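Local coordinates for separin (Saccharomyces cerevisiae, PDB 5U1T), which cleaves the SCC1 subunit of cohesin at the onset of anaphase as a caspase-like cysteine protease, releasing sister chromatids for segregation, at residues K902-L905 with P906-W909. Sequence-based numbering, arbitrary orientation.
Sequences KTFL and PNLW
Phe904 folds back over the first turn of helix 905-912 and lays one ring face against Asn907, whose CB stands 4.0 Å from the ring centroid of Phe904 in a CH-pi contact, 29° off the ring normal. With CG anti to the backbone N (chi1 -173°), the ring is set beside its own carbonyl, where its CD2 side also meets Leu908 CB at 3.9 Å. Successive backbone bonds start the helix: Leu908 N donates to Phe904 O at 2.8 Å, and Trp909 N to Leu905 O at 3.1 Å.

Thr903, just before the turn that leads into the helix, makes a capping bond, its OG1 accepting from Leu905 N at 2.9 Å and also bonding to the backbone oxygen of Leu656. Pro906 suits this first turn, lacking an N-H, and its CD lies 3.7 Å from Thr903 OG1. On another side of the helix Leu905 and Trp909 run side by side, Leu905 CD1 touching Trp909 CD1 at 3.9 Å; Leu905 reaches Thr873 and Trp909 reaches Thr876, both on helix 872-881.

Replacing Phe904 with an alanine would probably strip Asn907 CB and Leu908 CB of their aromatic cover and open a gap beside Leu923. The twice-used hydroxyl of Thr903 thus ties the helix start to the chain at Leu656, while apolar side chains pack it against helix 872-881 and the loop holding Leu923.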
ATOM      1  N   LYS A 902      14.831 -10.589  20.948  1.00 67.62           N
ATOM      2  CA  LYS A 902      13.554  -9.859  20.978  1.00 69.80           C
ATOM      3  C   LYS A 902      12.792  -9.961  19.653  1.00 67.85           C
ATOM      4  O   LYS A 902      11.748  -9.325  19.478  1.00 68.00           O
ATOM      5  CB  LYS A 902      13.775  -8.385  21.354  1.00 74.12           C
ATOM      6  CG  LYS A 902      13.333  -8.041  22.794  1.00 80.96           C
ATOM      7  CD  LYS A 902      13.458  -6.538  23.118  1.00 80.95           C
ATOM      8  CE  LYS A 902      12.796  -6.186  24.467  1.00 88.87           C
ATOM      9  NZ  LYS A 902      12.598  -4.715  24.698  1.00 82.00           N
ATOM     10  N   THR A 903      13.320 -10.791  18.752  1.00 64.31           N
ATOM     11  CA  THR A 903      12.700 -11.115  17.479  1.00 60.50           C
ATOM     12  C   THR A 903      12.370 -12.623  17.334  1.00 66.91           C
ATOM     13  O   THR A 903      13.208 -13.504  17.579  1.00 61.32           O
ATOM     14  CB  THR A 903      13.605 -10.688  16.319  1.00 61.98           C
ATOM     15  OG1 THR A 903      13.109 -11.231  15.095  1.00 60.60           O
ATOM     16  CG2 THR A 903      15.015 -11.177  16.533  1.00 54.12           C
ATOM     17  N   PHE A 904      11.136 -12.903  16.924  1.00 65.59           N
ATOM     18  CA  PHE A 904      10.706 -14.253  16.588  1.00 63.48           C
ATOM     19  C   PHE A 904      11.161 -14.646  15.193  1.00 63.78           C
ATOM     20  O   PHE A 904      10.903 -15.757  14.749  1.00 65.52           O
ATOM     21  CB  PHE A 904       9.183 -14.362  16.688  1.00 59.23           C
ATOM     22  CG  PHE A 904       8.653 -15.753  16.513  1.00 61.06           C
ATOM     23  CD1 PHE A 904       8.882 -16.720  17.474  1.00 63.48           C
ATOM     24  CD2 PHE A 904       7.919 -16.090  15.390  1.00 65.46           C
ATOM     25  CE1 PHE A 904       8.387 -18.000  17.322  1.00 67.45           C
ATOM     26  CE2 PHE A 904       7.414 -17.368  15.227  1.00 66.12           C
ATOM     27  CZ  PHE A 904       7.653 -18.327  16.197  1.00 67.41           C
ATOM     28  N   LEU A 905      11.832 -13.735  14.497  1.00 63.07           N
ATOM     29  CA  LEU A 905      12.158 -13.967  13.095  1.00 64.30           C
ATOM     30  C   LEU A 905      13.099 -15.174  12.863  1.00 61.70           C
ATOM     31  O   LEU A 905      12.886 -15.933  11.932  1.00 63.54           O
ATOM     32  CB  LEU A 905      12.744 -12.697  12.472  1.00 62.07           C
ATOM     33  CG  LEU A 905      12.897 -12.678  10.954  1.00 61.05           C
ATOM     34  CD1 LEU A 905      11.647 -13.206  10.313  1.00 57.09           C
ATOM     35  CD2 LEU A 905      13.156 -11.271  10.483  1.00 57.75           C
ATOM     36  N   PRO A 906      14.137 -15.370  13.692  1.00 62.17           N
ATOM     37  CA  PRO A 906      14.905 -16.594  13.376  1.00 65.62           C
ATOM     38  C   PRO A 906      14.182 -17.932  13.720  1.00 67.14           C
ATOM     39  O   PRO A 906      14.473 -18.993  13.129  1.00 58.86           O
ATOM     40  CB  PRO A 906      16.187 -16.427  14.201  1.00 57.29           C
ATOM     41  CG  PRO A 906      15.907 -15.337  15.180  1.00 62.55           C
ATOM     42  CD  PRO A 906      14.865 -14.465  14.599  1.00 60.00           C
ATOM     43  N   ASN A 907      13.242 -17.862  14.662  1.00 63.19           N
ATOM     44  CA  ASN A 907      12.360 -18.981  14.972  1.00 62.84           C
ATOM     45  C   ASN A 907      11.254 -19.217  13.951  1.00 62.88           C
ATOM     46  O   ASN A 907      10.832 -20.357  13.733  1.00 62.91           O
ATOM     47  CB  ASN A 907      11.741 -18.773  16.343  1.00 62.89           C
ATOM     48  CG  ASN A 907      12.526 -19.469  17.414  1.00 63.99           C
ATOM     49  OD1 ASN A 907      13.296 -20.393  17.119  1.00 64.64           O
ATOM     50  ND2 ASN A 907      12.353 -19.040  18.662  1.00 63.57           N
ATOM     51  N   LEU A 908      10.772 -18.136  13.342  1.00 66.16           N
ATOM     52  CA  LEU A 908       9.803 -18.238  12.264  1.00 60.16           C
ATOM     53  C   LEU A 908      10.441 -18.962  11.093  1.00 61.25           C
ATOM     54  O   LEU A 908       9.827 -19.850  10.490  1.00 60.52           O
ATOM     55  CB  LEU A 908       9.311 -16.861  11.853  1.00 61.03           C
ATOM     56  CG  LEU A 908       8.180 -16.799  10.832  1.00 61.57           C
ATOM     57  CD1 LEU A 908       7.053 -17.688  11.264  1.00 65.47           C
ATOM     58  CD2 LEU A 908       7.710 -15.383  10.749  1.00 61.15           C
ATOM     59  N   TRP A 909      11.689 -18.611  10.795  1.00 60.46           N
ATOM     60  CA  TRP A 909      12.420 -19.294   9.734  1.00 61.95           C
ATOM     61  C   TRP A 909      12.717 -20.754  10.074  1.00 62.18           C
ATOM     62  O   TRP A 909      12.861 -21.591   9.174  1.00 60.19           O
ATOM     63  CB  TRP A 909      13.714 -18.547   9.401  1.00 61.50           C
ATOM     64  CG  TRP A 909      13.460 -17.516   8.341  1.00 65.53           C
ATOM     65  CD1 TRP A 909      13.418 -16.156   8.498  1.00 56.06           C
ATOM     66  CD2 TRP A 909      13.133 -17.770   6.969  1.00 63.13           C
ATOM     67  NE1 TRP A 909      13.102 -15.557   7.308  1.00 58.99           N
ATOM     68  CE2 TRP A 909      12.927 -16.519   6.351  1.00 60.17           C
ATOM     69  CE3 TRP A 909      12.999 -18.932   6.203  1.00 58.06           C
ATOM     70  CZ2 TRP A 909      12.595 -16.400   4.998  1.00 60.27           C
ATOM     71  CZ3 TRP A 909      12.673 -18.805   4.849  1.00 57.94           C
ATOM     72  CH2 TRP A 909      12.475 -17.553   4.267  1.00 55.80           C
TER